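Local coordinates for protein glycosaminoglycan xylosylkinase (Hydra vulgaris, PDB 5XOM) that probably transfers phosphate from ATP to the xylose of the glycosaminoglycan-protein linkage region, as a kinase of the Fam20 family, at residues K75-A80 with P152-Y157; A80-A85 with A96-D101; Q106-K111 with G208-W213. All coordinates share one frame; numbering follows the deposited sequence.

Contact 1 of 3, residues K75-A80 with P152-Y157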
ATOM      1  N   LYS A  75       9.595   3.259 -11.280  1.00 26.45           N
ATOM      2  CA  LYS A  75       9.599   4.388 -12.206  1.00 23.20           C
ATOM      3  C   LYS A  75      10.805   5.289 -11.973  1.00 24.05           C
ATOM      4  O   LYS A  75      11.427   5.771 -12.929  1.00 26.49           O
ATOM      5  CB  LYS A  75       8.304   5.187 -12.060  1.00 27.96           C
ATOM      6  CG  LYS A  75       8.160   6.353 -13.034  1.00 30.18           C
ATOM      7  CD  LYS A  75       6.829   7.059 -12.804  1.00 40.96           C
ATOM      8  CE  LYS A  75       6.656   8.247 -13.729  1.00 46.86           C
ATOM      9  NZ  LYS A  75       6.667   7.800 -15.143  1.00 53.53           N
ATOM     10  N   ALA A  76      11.160   5.523 -10.710  1.00 26.76           N
ATOM     11  CA  ALA A  76      12.321   6.361 -10.430  1.00 24.24           C
ATOM     12  C   ALA A  76      13.610   5.691 -10.885  1.00 28.99           C
ATOM     13  O   ALA A  76      14.496   6.351 -11.438  1.00 29.23           O
ATOM     14  CB  ALA A  76      12.388   6.691  -8.940  1.00 19.97           C
ATOM     15  N   MET A  77      13.746   4.383 -10.633  1.00 23.67           N
ATOM     16  CA  MET A  77      14.906   3.647 -11.138  1.00 26.37           C
ATOM     17  C   MET A  77      14.988   3.730 -12.656  1.00 25.19           C
ATOM     18  O   MET A  77      16.082   3.812 -13.227  1.00 24.43           O
ATOM     19  CB  MET A  77      14.857   2.181 -10.702  1.00 26.54           C
ATOM     20  CG  MET A  77      14.950   1.942  -9.198  1.00 22.28           C
ATOM     21  SD  MET A  77      14.453   0.254  -8.793  1.00 24.68           S
ATOM     22  CE  MET A  77      15.787  -0.698  -9.542  1.00 16.90           C
ATOM     23  N   SER A  78      13.837   3.695 -13.326  1.00 25.55           N
ATOM     24  CA  SER A  78      13.820   3.671 -14.781  1.00 26.67           C
ATOM     25  C   SER A  78      14.326   4.976 -15.378  1.00 27.05           C
ATOM     26  O   SER A  78      14.990   4.957 -16.420  1.00 26.09           O
ATOM     27  CB  SER A  78      12.402   3.372 -15.265  1.00 21.93           C
ATOM     28  OG  SER A  78      12.279   3.654 -16.640  1.00 37.12           O
ATOM     29  N   SER A  79      14.070   6.111 -14.724  1.00 24.81           N
ATOM     30  CA  SER A  79      14.341   7.408 -15.329  1.00 30.42           C
ATOM     31  C   SER A  79      15.396   8.250 -14.622  1.00 31.16           C
ATOM     32  O   SER A  79      15.833   9.252 -15.198  1.00 29.89           O
ATOM     33  CB  SER A  79      13.043   8.226 -15.422  1.00 29.62           C
ATOM     34  OG  SER A  79      12.486   8.436 -14.136  1.00 41.41           O
ATOM     35  N   ALA A  80      15.831   7.880 -13.418  1.00 25.61           N
ATOM     36  CA  ALA A  80      16.769   8.714 -12.674  1.00 26.65           C
ATOM     37  C   ALA A  80      18.079   8.910 -13.431  1.00 31.22           C
ATOM     38  O   ALA A  80      18.596   7.989 -14.071  1.00 31.32           O
ATOM     39  CB  ALA A  80      17.057   8.102 -11.303  1.00 27.47           C
ATOM     40  N   PRO A 152      14.015  -4.449  -5.466  1.00 23.75           N
ATOM     41  CA  PRO A 152      13.442  -4.025  -6.773  1.00 19.13           C
ATOM     42  C   PRO A 152      14.452  -4.063  -7.917  1.00 21.60           C
ATOM     43  O   PRO A 152      15.614  -3.676  -7.773  1.00 23.88           O
ATOM     44  CB  PRO A 152      12.970  -2.593  -6.489  1.00 18.22           C
ATOM     45  CG  PRO A 152      12.670  -2.570  -5.019  1.00 22.15           C
ATOM     46  CD  PRO A 152      13.482  -3.661  -4.343  1.00 19.74           C
ATOM     47  N   VAL A 153      13.978  -4.525  -9.079  1.00 21.36           N
ATOM     48  CA  VAL A 153      14.767  -4.625 -10.307  1.00 19.76           C
ATOM     49  C   VAL A 153      13.988  -3.993 -11.452  1.00 19.45           C
ATOM     50  O   VAL A 153      12.784  -4.233 -11.602  1.00 18.51           O
ATOM     51  CB  VAL A 153      15.102  -6.090 -10.647  1.00 17.04           C
ATOM     52  CG1 VAL A 153      15.986  -6.160 -11.888  1.00 17.25           C
ATOM     53  CG2 VAL A 153      15.754  -6.799  -9.452  1.00 17.48           C
ATOM     54  N   VAL A 154      14.677  -3.221 -12.292  1.00 20.31           N
ATOM     55  CA  VAL A 154      14.066  -2.661 -13.493  1.00 18.36           C
ATOM     56  C   VAL A 154      14.993  -2.857 -14.686  1.00 24.21           C
ATOM     57  O   VAL A 154      16.224  -2.801 -14.557  1.00 20.35           O
ATOM     58  CB  VAL A 154      13.721  -1.165 -13.312  1.00 22.96           C
ATOM     59  CG1 VAL A 154      14.929  -0.274 -13.598  1.00 16.74           C
ATOM     60  CG2 VAL A 154      12.594  -0.792 -14.209  1.00 29.17           C
ATOM     61  N   GLY A 155      14.391  -3.119 -15.848  1.00 22.81           N
ATOM     62  CA  GLY A 155      15.131  -3.099 -17.087  1.00 16.27           C
ATOM     63  C   GLY A 155      15.317  -1.681 -17.589  1.00 20.56           C
ATOM     64  O   GLY A 155      14.515  -0.786 -17.319  1.00 19.87           O
ATOM     65  N   ARG A 156      16.417  -1.462 -18.306  1.00 19.11           N
ATOM     66  CA  ARG A 156      16.654  -0.123 -18.816  1.00 17.43           C
ATOM     67  C   ARG A 156      17.634  -0.153 -19.976  1.00 16.96           C
ATOM     68  O   ARG A 156      18.584  -0.938 -19.967  1.00 26.63           O
ATOM     69  CB  ARG A 156      17.198   0.768 -17.707  1.00 16.77           C
ATOM     70  CG  ARG A 156      17.461   2.176 -18.143  1.00 21.59           C
ATOM     71  CD  ARG A 156      17.619   3.056 -16.915  1.00 21.68           C
ATOM     72  NE  ARG A 156      18.276   4.317 -17.217  1.00 27.83           N
ATOM     73  CZ  ARG A 156      18.464   5.282 -16.328  1.00 26.69           C
ATOM     74  NH1 ARG A 156      18.046   5.165 -15.062  1.00 27.16           N
ATOM     75  NH2 ARG A 156      19.069   6.410 -16.691  1.00 26.31           N
ATOM     76  N   TYR A 157      17.405   0.720 -20.957  1.00 17.84           N
ATOM     77  CA  TYR A 157      18.335   0.931 -22.062  1.00 20.94           C
ATOM     78  C   TYR A 157      19.243   2.105 -21.720  1.00 23.13           C
ATOM     79  O   TYR A 157      18.771   3.236 -21.576  1.00 24.62           O
ATOM     80  CB  TYR A 157      17.590   1.200 -23.368  1.00 22.12           C
ATOM     81  CG  TYR A 157      16.705   0.059 -23.830  1.00 25.25           C
ATOM     82  CD1 TYR A 157      17.249  -1.062 -24.447  1.00 24.57           C
ATOM     83  CD2 TYR A 157      15.323   0.119 -23.676  1.00 23.96           C
ATOM     84  CE1 TYR A 157      16.447  -2.104 -24.882  1.00 20.85           C
ATOM     85  CE2 TYR A 157      14.509  -0.919 -24.113  1.00 26.03           C
ATOM     86  CZ  TYR A 157      15.078  -2.025 -24.713  1.00 24.59           C
ATOM     87  OH  TYR A 157      14.275  -3.053 -25.149  1.00 27.12           O
TER
HETATM   88  O   HOH W   1      14.072   1.972 -17.987  1.00 36.06           O
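R156, on the strand 153-157, meets the last turn of the helix 75-79, where carbonyl oxygens outnumber the N-H groups that could satisfy them. Its NH1 serves two of these oxygens, donating to M77 O at 3.0 Å and, from within the carbonyl plane and on a lone pair, to A80 O. NH2 turns to the same A80 O at 3.1 Å, here tilted from the carbonyl plane, so that one oxygen is gripped end-on by two nitrogens. Both acceptors lie near the guanidinium plane. S78 O sits instead over a face, 3.5 Å from R156 CZ; its angles rule out a hydrogen bond with NE or NH1, although its negative end probably still suits the cation. With CG anti to the backbone N (chi1 -180°) and the chain extended from CG to NE, the side chain reaches the helix end. A salt bridge from NH2 to E163 gives the charge its second partner.

The hydroxyl of S78 is served through a water, which lies 2.8 Å from S78 OG and donates to G155 O at 2.9 Å. Beside this polar end the contact is mostly apolar. M77 lays CB against V154 CG1 (3.8 Å), while the bend at chi3 (68°) brings its CE to P152 O at 3.5 Å. W50 and L212 also touch M77, and F45 of the second subunit packs on S78 and V154.

R156 thus gathers the carbonyls at the C-terminal end of the helix 67-79 and ties it to an outermost strand of a five-stranded antiparallel sheet, whose 1-2-3-5-4 order is that of the N-terminal lobe of protein kinases.

Contact 2 of 3, residues A80-A85 with A96-D101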
ATOM      1  N   ALA A  80      15.831   7.880 -13.418  1.00 25.61           N
ATOM      2  CA  ALA A  80      16.769   8.714 -12.674  1.00 26.65           C
ATOM      3  C   ALA A  80      18.079   8.910 -13.431  1.00 31.22           C
ATOM      4  O   ALA A  80      18.596   7.989 -14.071  1.00 31.32           O
ATOM      5  CB  ALA A  80      17.057   8.102 -11.303  1.00 27.47           C
ATOM      6  N   LYS A  81      18.607  10.128 -13.352  1.00 27.85           N
ATOM      7  CA  LYS A  81      19.902  10.446 -13.942  1.00 30.76           C
ATOM      8  C   LYS A  81      21.027   9.722 -13.211  1.00 33.53           C
ATOM      9  O   LYS A  81      21.046   9.646 -11.980  1.00 26.75           O
ATOM     10  CB  LYS A  81      20.136  11.959 -13.898  1.00 34.96           C
ATOM     11  CG  LYS A  81      21.499  12.410 -14.408  1.00 45.36           C
ATOM     12  CD  LYS A  81      21.638  13.929 -14.363  1.00 46.63           C
ATOM     13  CE  LYS A  81      22.984  14.379 -14.915  1.00 58.82           C
ATOM     14  NZ  LYS A  81      24.122  13.933 -14.058  1.00 63.09           N
ATOM     15  N   ILE A  82      21.976   9.197 -13.979  1.00 30.15           N
ATOM     16  CA  ILE A  82      23.156   8.542 -13.427  1.00 29.27           C
ATOM     17  C   ILE A  82      24.214   9.604 -13.147  1.00 35.16           C
ATOM     18  O   ILE A  82      24.661  10.305 -14.062  1.00 33.77           O
ATOM     19  CB  ILE A  82      23.690   7.471 -14.388  1.00 32.07           C
ATOM     20  CG1 ILE A  82      22.645   6.368 -14.582  1.00 22.01           C
ATOM     21  CG2 ILE A  82      25.016   6.899 -13.883  1.00 20.69           C
ATOM     22  CD1 ILE A  82      22.985   5.403 -15.705  1.00 21.77           C
ATOM     23  N   THR A  83      24.638   9.710 -11.887  1.00 31.84           N
ATOM     24  CA  THR A  83      25.621  10.718 -11.519  1.00 33.48           C
ATOM     25  C   THR A  83      27.023  10.160 -11.339  1.00 31.02           C
ATOM     26  O   THR A  83      27.985  10.927 -11.421  1.00 37.86           O
ATOM     27  CB  THR A  83      25.198  11.443 -10.231  1.00 33.30           C
ATOM     28  OG1 THR A  83      25.192  10.520  -9.138  1.00 37.12           O
ATOM     29  CG2 THR A  83      23.813  12.048 -10.385  1.00 29.45           C
ATOM     30  N   GLN A  84      27.166   8.854 -11.116  1.00 29.59           N
ATOM     31  CA  GLN A  84      28.471   8.213 -11.011  1.00 32.17           C
ATOM     32  C   GLN A  84      28.350   6.792 -11.540  1.00 32.39           C
ATOM     33  O   GLN A  84      27.271   6.199 -11.509  1.00 28.08           O
ATOM     34  CB  GLN A  84      28.996   8.157  -9.566  1.00 41.49           C
ATOM     35  CG  GLN A  84      28.907   9.449  -8.771  1.00 49.16           C
ATOM     36  CD  GLN A  84      29.892  10.496  -9.247  1.00 55.90           C
ATOM     37  OE1 GLN A  84      30.827  10.195  -9.994  1.00 62.35           O
ATOM     38  NE2 GLN A  84      29.680  11.739  -8.829  1.00 48.10           N
ATOM     39  N   ALA A  85      29.472   6.248 -12.012  1.00 29.60           N
ATOM     40  CA  ALA A  85      29.516   4.867 -12.472  1.00 27.68           C
ATOM     41  C   ALA A  85      30.897   4.287 -12.201  1.00 30.31           C
ATOM     42  O   ALA A  85      31.908   4.946 -12.450  1.00 31.88           O
ATOM     43  CB  ALA A  85      29.185   4.760 -13.969  1.00 23.86           C
ATOM     44  N   ALA A  96      28.420  -3.328 -13.218  1.00 29.62           N
ATOM     45  CA  ALA A  96      28.795  -1.968 -12.878  1.00 28.73           C
ATOM     46  C   ALA A  96      27.933  -1.507 -11.712  1.00 29.63           C
ATOM     47  O   ALA A  96      26.943  -2.150 -11.349  1.00 26.49           O
ATOM     48  CB  ALA A  96      28.643  -1.014 -14.072  1.00 23.85           C
ATOM     49  N   MET A  97      28.319  -0.390 -11.111  1.00 26.21           N
ATOM     50  CA  MET A  97      27.551   0.218 -10.033  1.00 27.44           C
ATOM     51  C   MET A  97      27.240   1.655 -10.441  1.00 27.79           C
ATOM     52  O   MET A  97      28.151   2.407 -10.799  1.00 31.75           O
ATOM     53  CB  MET A  97      28.344   0.130  -8.721  1.00 24.38           C
ATOM     54  CG  MET A  97      27.626   0.523  -7.435  1.00 36.09           C
ATOM     55  SD  MET A  97      27.002   2.213  -7.334  1.00 40.66           S
ATOM     56  CE  MET A  97      28.365   3.052  -6.554  1.00 27.29           C
ATOM     57  N   PHE A  98      25.956   2.015 -10.449  1.00 21.74           N
ATOM     58  CA  PHE A  98      25.509   3.359 -10.799  1.00 24.20           C
ATOM     59  C   PHE A  98      24.981   4.081  -9.567  1.00 30.43           C
ATOM     60  O   PHE A  98      24.273   3.494  -8.744  1.00 32.83           O
ATOM     61  CB  PHE A  98      24.394   3.335 -11.852  1.00 26.37           C
ATOM     62  CG  PHE A  98      24.818   2.794 -13.192  1.00 29.40           C
ATOM     63  CD1 PHE A  98      26.153   2.712 -13.547  1.00 29.58           C
ATOM     64  CD2 PHE A  98      23.857   2.384 -14.111  1.00 25.92           C
ATOM     65  CE1 PHE A  98      26.530   2.223 -14.795  1.00 30.82           C
ATOM     66  CE2 PHE A  98      24.226   1.895 -15.357  1.00 25.52           C
ATOM     67  CZ  PHE A  98      25.560   1.815 -15.698  1.00 26.79           C
ATOM     68  N   SER A  99      25.314   5.359  -9.446  1.00 27.87           N
ATOM     69  CA  SER A  99      24.702   6.246  -8.469  1.00 28.74           C
ATOM     70  C   SER A  99      23.588   7.021  -9.162  1.00 31.52           C
ATOM     71  O   SER A  99      23.850   7.737 -10.128  1.00 33.77           O
ATOM     72  CB  SER A  99      25.731   7.205  -7.885  1.00 31.30           C
ATOM     73  OG  SER A  99      26.661   6.482  -7.109  1.00 32.14           O
ATOM     74  N   LEU A 100      22.354   6.866  -8.681  1.00 28.54           N
ATOM     75  CA  LEU A 100      21.233   7.595  -9.251  1.00 26.19           C
ATOM     76  C   LEU A 100      20.920   8.845  -8.436  1.00 34.64           C
ATOM     77  O   LEU A 100      21.004   8.851  -7.199  1.00 34.77           O
ATOM     78  CB  LEU A 100      19.977   6.725  -9.349  1.00 18.83           C
ATOM     79  CG  LEU A 100      20.193   5.369 -10.019  1.00 30.26           C
ATOM     80  CD1 LEU A 100      18.929   4.531  -9.908  1.00 25.25           C
ATOM     81  CD2 LEU A 100      20.666   5.543 -11.470  1.00 21.60           C
ATOM     82  N   ASP A 101      20.537   9.903  -9.149  1.00 34.17           N
ATOM     83  CA  ASP A 101      20.319  11.214  -8.562  1.00 32.84           C
ATOM     84  C   ASP A 101      19.060  11.214  -7.703  1.00 36.13           C
ATOM     85  O   ASP A 101      18.169  10.369  -7.849  1.00 29.95           O
ATOM     86  CB  ASP A 101      20.222  12.267  -9.662  1.00 36.21           C
ATOM     87  CG  ASP A 101      20.617  13.651  -9.187  1.00 43.49           C
ATOM     88  OD1 ASP A 101      21.047  13.786  -8.023  1.00 47.01           O
ATOM     89  OD2 ASP A 101      20.520  14.602  -9.993  1.00 45.27           O
TER
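I82 and A85 meet the ring of F98 at its two ortho carbons. I82 CD1 comes to F98 CD2 at 3.5 Å, the two side chains crossing obliquely, and A85 CB lies 3.7 Å from F98 CD1 on the other half of the ring. Farther along the same face of the sheet, I82 CG1 packs on L100 CD2 at 3.8 Å, and the CB atoms of A80 and L100 touch just ahead of the strand 82-85. V164 and I158 add to this apolar layer, and the ring of F98 stacks with F110 of the next strand. An alanine in place of F98 would probably leave I82 CD1 and A85 CB facing a gap and F110 without its stacking partner.

The register slips between the pairs I82-L100 and A85-F98: two residues, T83 and Q84, stand opposite the single S99. This is a beta bulge, and T83 has the nearly helical backbone (psi -20°) that goes with it. T83 OG1, placed between the backbone N and the carbonyl carbon (chi1 65°), donates a hydrogen bond to S99 O at 3.2 Å from above the carbonyl plane. T83 N donates to S99 O at 2.8 Å, nearly along the C=O axis. The side chains of T83 and D101 cross at about a right angle, T83 CG2 3.7 Å from D101 CB, while Q84 CB rests against S99, whose OG is bonded to N107 OD1. S99 N donates to Q84 O, and D101 N closes the open end of the hairpin on K81 O at 2.9 Å.

The face with I82, A85, F98 and L100 is joined by apolar contacts, whereas the two donors that one threonine brings to S99 O probably help to fix the bulge in place.

Contact 3 of 3, residues Q106-K111 with G208-W213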
ATOM      1  N   GLN A 106      21.027   7.259  -4.616  1.00 37.36           N
ATOM      2  CA  GLN A 106      20.615   5.862  -4.521  1.00 33.81           C
ATOM      3  C   GLN A 106      21.453   5.017  -5.469  1.00 29.68           C
ATOM      4  O   GLN A 106      21.397   5.204  -6.689  1.00 24.74           O
ATOM      5  CB  GLN A 106      19.128   5.698  -4.836  1.00 30.21           C
ATOM      6  CG  GLN A 106      18.677   4.249  -4.840  1.00 31.57           C
ATOM      7  CD  GLN A 106      18.808   3.600  -3.472  1.00 32.15           C
ATOM      8  OE1 GLN A 106      18.223   4.061  -2.493  1.00 35.01           O
ATOM      9  NE2 GLN A 106      19.587   2.532  -3.398  1.00 28.76           N
ATOM     10  N   ASN A 107      22.204   4.070  -4.915  1.00 26.98           N
ATOM     11  CA  ASN A 107      23.045   3.190  -5.712  1.00 26.69           C
ATOM     12  C   ASN A 107      22.263   1.986  -6.233  1.00 27.73           C
ATOM     13  O   ASN A 107      21.324   1.500  -5.593  1.00 26.04           O
ATOM     14  CB  ASN A 107      24.249   2.726  -4.898  1.00 24.23           C
ATOM     15  CG  ASN A 107      25.273   3.823  -4.724  1.00 30.32           C
ATOM     16  OD1 ASN A 107      25.182   4.876  -5.356  1.00 30.83           O
ATOM     17  ND2 ASN A 107      26.254   3.588  -3.864  1.00 32.80           N
ATOM     18  N   VAL A 108      22.647   1.528  -7.431  1.00 25.18           N
ATOM     19  CA  VAL A 108      22.123   0.304  -8.024  1.00 23.27           C
ATOM     20  C   VAL A 108      23.273  -0.512  -8.598  1.00 28.65           C
ATOM     21  O   VAL A 108      24.321   0.025  -8.972  1.00 29.80           O
ATOM     22  CB  VAL A 108      21.069   0.574  -9.128  1.00 23.74           C
ATOM     23  CG1 VAL A 108      19.824   1.227  -8.538  1.00 18.41           C
ATOM     24  CG2 VAL A 108      21.657   1.420 -10.262  1.00 25.42           C
ATOM     25  N   VAL A 109      23.081  -1.826  -8.628  1.00 28.42           N
ATOM     26  CA  VAL A 109      23.904  -2.715  -9.439  1.00 24.15           C
ATOM     27  C   VAL A 109      23.362  -2.700 -10.863  1.00 29.04           C
ATOM     28  O   VAL A 109      22.142  -2.724 -11.070  1.00 25.57           O
ATOM     29  CB  VAL A 109      23.896  -4.140  -8.853  1.00 27.55           C
ATOM     30  CG1 VAL A 109      24.657  -5.109  -9.762  1.00 27.55           C
ATOM     31  CG2 VAL A 109      24.458  -4.150  -7.438  1.00 24.77           C
ATOM     32  N   PHE A 110      24.253  -2.651 -11.853  1.00 28.27           N
ATOM     33  CA  PHE A 110      23.867  -2.728 -13.259  1.00 26.86           C
ATOM     34  C   PHE A 110      24.394  -4.017 -13.872  1.00 24.95           C
ATOM     35  O   PHE A 110      25.610  -4.232 -13.922  1.00 25.24           O
ATOM     36  CB  PHE A 110      24.373  -1.526 -14.057  1.00 25.78           C
ATOM     37  CG  PHE A 110      24.066  -1.619 -15.525  1.00 24.19           C
ATOM     38  CD1 PHE A 110      22.759  -1.514 -15.975  1.00 23.83           C
ATOM     39  CD2 PHE A 110      25.077  -1.828 -16.453  1.00 24.32           C
ATOM     40  CE1 PHE A 110      22.465  -1.608 -17.325  1.00 24.24           C
ATOM     41  CE2 PHE A 110      24.789  -1.920 -17.810  1.00 28.80           C
ATOM     42  CZ  PHE A 110      23.480  -1.809 -18.242  1.00 27.58           C
ATOM     43  N   LYS A 111      23.478  -4.877 -14.309  1.00 20.24           N
ATOM     44  CA  LYS A 111      23.820  -6.134 -14.966  1.00 23.13           C
ATOM     45  C   LYS A 111      23.525  -6.043 -16.454  1.00 27.84           C
ATOM     46  O   LYS A 111      22.348  -5.991 -16.844  1.00 21.88           O
ATOM     47  CB  LYS A 111      23.045  -7.287 -14.333  1.00 18.55           C
ATOM     48  CG  LYS A 111      23.328  -7.388 -12.854  1.00 24.88           C
ATOM     49  CD  LYS A 111      23.307  -8.815 -12.377  1.00 21.37           C
ATOM     50  CE  LYS A 111      23.732  -8.864 -10.930  1.00 23.86           C
ATOM     51  NZ  LYS A 111      23.413 -10.172 -10.317  1.00 26.23           N
ATOM     52  N   GLY A 208      20.142  -3.604 -19.987  1.00 17.46           N
ATOM     53  CA  GLY A 208      20.532  -4.282 -18.768  1.00 17.51           C
ATOM     54  C   GLY A 208      19.469  -4.152 -17.697  1.00 25.30           C
ATOM     55  O   GLY A 208      18.384  -3.617 -17.930  1.00 22.31           O
ATOM     56  N   ALA A 209      19.804  -4.655 -16.511  1.00 19.07           N
ATOM     57  CA  ALA A 209      18.929  -4.620 -15.348  1.00 18.27           C
ATOM     58  C   ALA A 209      19.592  -3.824 -14.234  1.00 23.20           C
ATOM     59  O   ALA A 209      20.803  -3.936 -14.019  1.00 21.38           O
ATOM     60  CB  ALA A 209      18.603  -6.040 -14.855  1.00 17.21           C
ATOM     61  N   LEU A 210      18.799  -3.013 -13.537  1.00 22.47           N
ATOM     62  CA  LEU A 210      19.251  -2.255 -12.375  1.00 21.90           C
ATOM     63  C   LEU A 210      18.636  -2.868 -11.124  1.00 24.05           C
ATOM     64  O   LEU A 210      17.417  -3.084 -11.076  1.00 20.30           O
ATOM     65  CB  LEU A 210      18.852  -0.779 -12.490  1.00 17.97           C
ATOM     66  CG  LEU A 210      19.655   0.182 -13.379  1.00 23.12           C
ATOM     67  CD1 LEU A 210      19.664  -0.250 -14.824  1.00 28.10           C
ATOM     68  CD2 LEU A 210      19.079   1.583 -13.277  1.00 21.45           C
ATOM     69  N   ILE A 211      19.468  -3.142 -10.115  1.00 20.93           N
ATOM     70  CA  ILE A 211      19.022  -3.713  -8.846  1.00 21.36           C
ATOM     71  C   ILE A 211      19.385  -2.746  -7.726  1.00 24.09           C
ATOM     72  O   ILE A 211      20.556  -2.380  -7.579  1.00 26.38           O
ATOM     73  CB  ILE A 211      19.652  -5.091  -8.582  1.00 22.72           C
ATOM     74  CG1 ILE A 211      19.364  -6.053  -9.739  1.00 22.65           C
ATOM     75  CG2 ILE A 211      19.112  -5.673  -7.261  1.00 18.58           C
ATOM     76  CD1 ILE A 211      20.517  -6.211 -10.710  1.00 22.87           C
ATOM     77  N   LEU A 212      18.386  -2.351  -6.933  1.00 24.68           N
ATOM     78  CA  LEU A 212      18.604  -1.411  -5.836  1.00 27.00           C
ATOM     79  C   LEU A 212      19.493  -1.984  -4.744  1.00 27.68           C
ATOM     80  O   LEU A 212      19.308  -3.122  -4.291  1.00 24.92           O
ATOM     81  CB  LEU A 212      17.285  -1.000  -5.187  1.00 30.07           C
ATOM     82  CG  LEU A 212      16.361  -0.010  -5.870  1.00 31.80           C
ATOM     83  CD1 LEU A 212      15.133   0.177  -5.001  1.00 27.44           C
ATOM     84  CD2 LEU A 212      17.075   1.316  -6.100  1.00 20.35           C
ATOM     85  N   TRP A 213      20.424  -1.159  -4.280  1.00 23.13           N
ATOM     86  CA  TRP A 213      21.098  -1.427  -3.020  1.00 27.62           C
ATOM     87  C   TRP A 213      20.123  -1.381  -1.858  1.00 26.07           C
ATOM     88  O   TRP A 213      19.231  -0.530  -1.807  1.00 26.34           O
ATOM     89  CB  TRP A 213      22.174  -0.388  -2.759  1.00 25.06           C
ATOM     90  CG  TRP A 213      23.453  -0.636  -3.407  1.00 33.54           C
ATOM     91  CD1 TRP A 213      23.642  -1.367  -4.535  1.00 34.61           C
ATOM     92  CD2 TRP A 213      24.726  -0.190  -2.979  1.00 38.52           C
ATOM     93  NE1 TRP A 213      24.985  -1.381  -4.845  1.00 36.30           N
ATOM     94  CE2 TRP A 213      25.673  -0.668  -3.906  1.00 38.87           C
ATOM     95  CE3 TRP A 213      25.165   0.583  -1.904  1.00 35.16           C
ATOM     96  CZ2 TRP A 213      27.031  -0.403  -3.787  1.00 39.08           C
ATOM     97  CZ3 TRP A 213      26.515   0.843  -1.795  1.00 33.93           C
ATOM     98  CH2 TRP A 213      27.440   0.354  -2.730  1.00 38.52           C
TER
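V109 and I211 exchange N-H and C=O across two antiparallel strands whose directions lie 143° apart, V109 N to I211 O at 2.8 Å; K111 and A209 do the same, and W213 N closes the run on N107 O at 3.1 Å.

N107 lies alongside W213, pointing the same way. Its CB stands over the indole, 3.7 Å from the centroid of the five-membered ring and 18° off the normal, while ND2 covers the six-membered ring at 3.4 Å from CZ3. The amide plane is 89° from that of the ring, and OD1 faces back to S99 on strand 96-100. Q106 NE2 gives N107 O a second donor at 3.0 Å, on a lone pair. V109 CG2 sits at the indole edge near NE1.

Strands 106-112 and 205-212 correspond in order to, and are probably equivalent to, the neighbouring third and fifth strands of a protein-kinase N-terminal lobe. K111 NZ forms a salt bridge with E135, on helix 132-144, consistent with the lysine-glutamate pair of kinases, and another with D130; K111 CG packs on I211 CD1 at 3.7 Å.

On the opposite face V108 CG1 meets L212 CD2. F110 has its CG anti to the backbone N, and L210 CD1 lies at the ring edge, 3.5 Å from F110 CD1. The CE1 of F110 lies 3.6 Å from G208 CA, where any CB would collide with the ring.

All three contacts belong to one antiparallel sheet. Contact 2 forms its first hairpin, contact 3 pairs its third strand with 205-212, and contact 1 sets the helix 67-79 against the far edge strand. Centres of contacts 1 and 3 are about 8 Å apart, the strands joined by probable hydrogen bonds such as V154 O to L210 N at 2.8 Å. Contacts 2 and 3, about 9 Å between centres, are joined likewise through A96 O and F110 N, also 2.8 Å. A80 belongs to contacts 1 and 2, whose centres are about 11 Å apart. The probable active-site lysine, K111, lies in contact 3; contact 2 adjoins its strand, whereas contact 1 lies beyond strand 205-212.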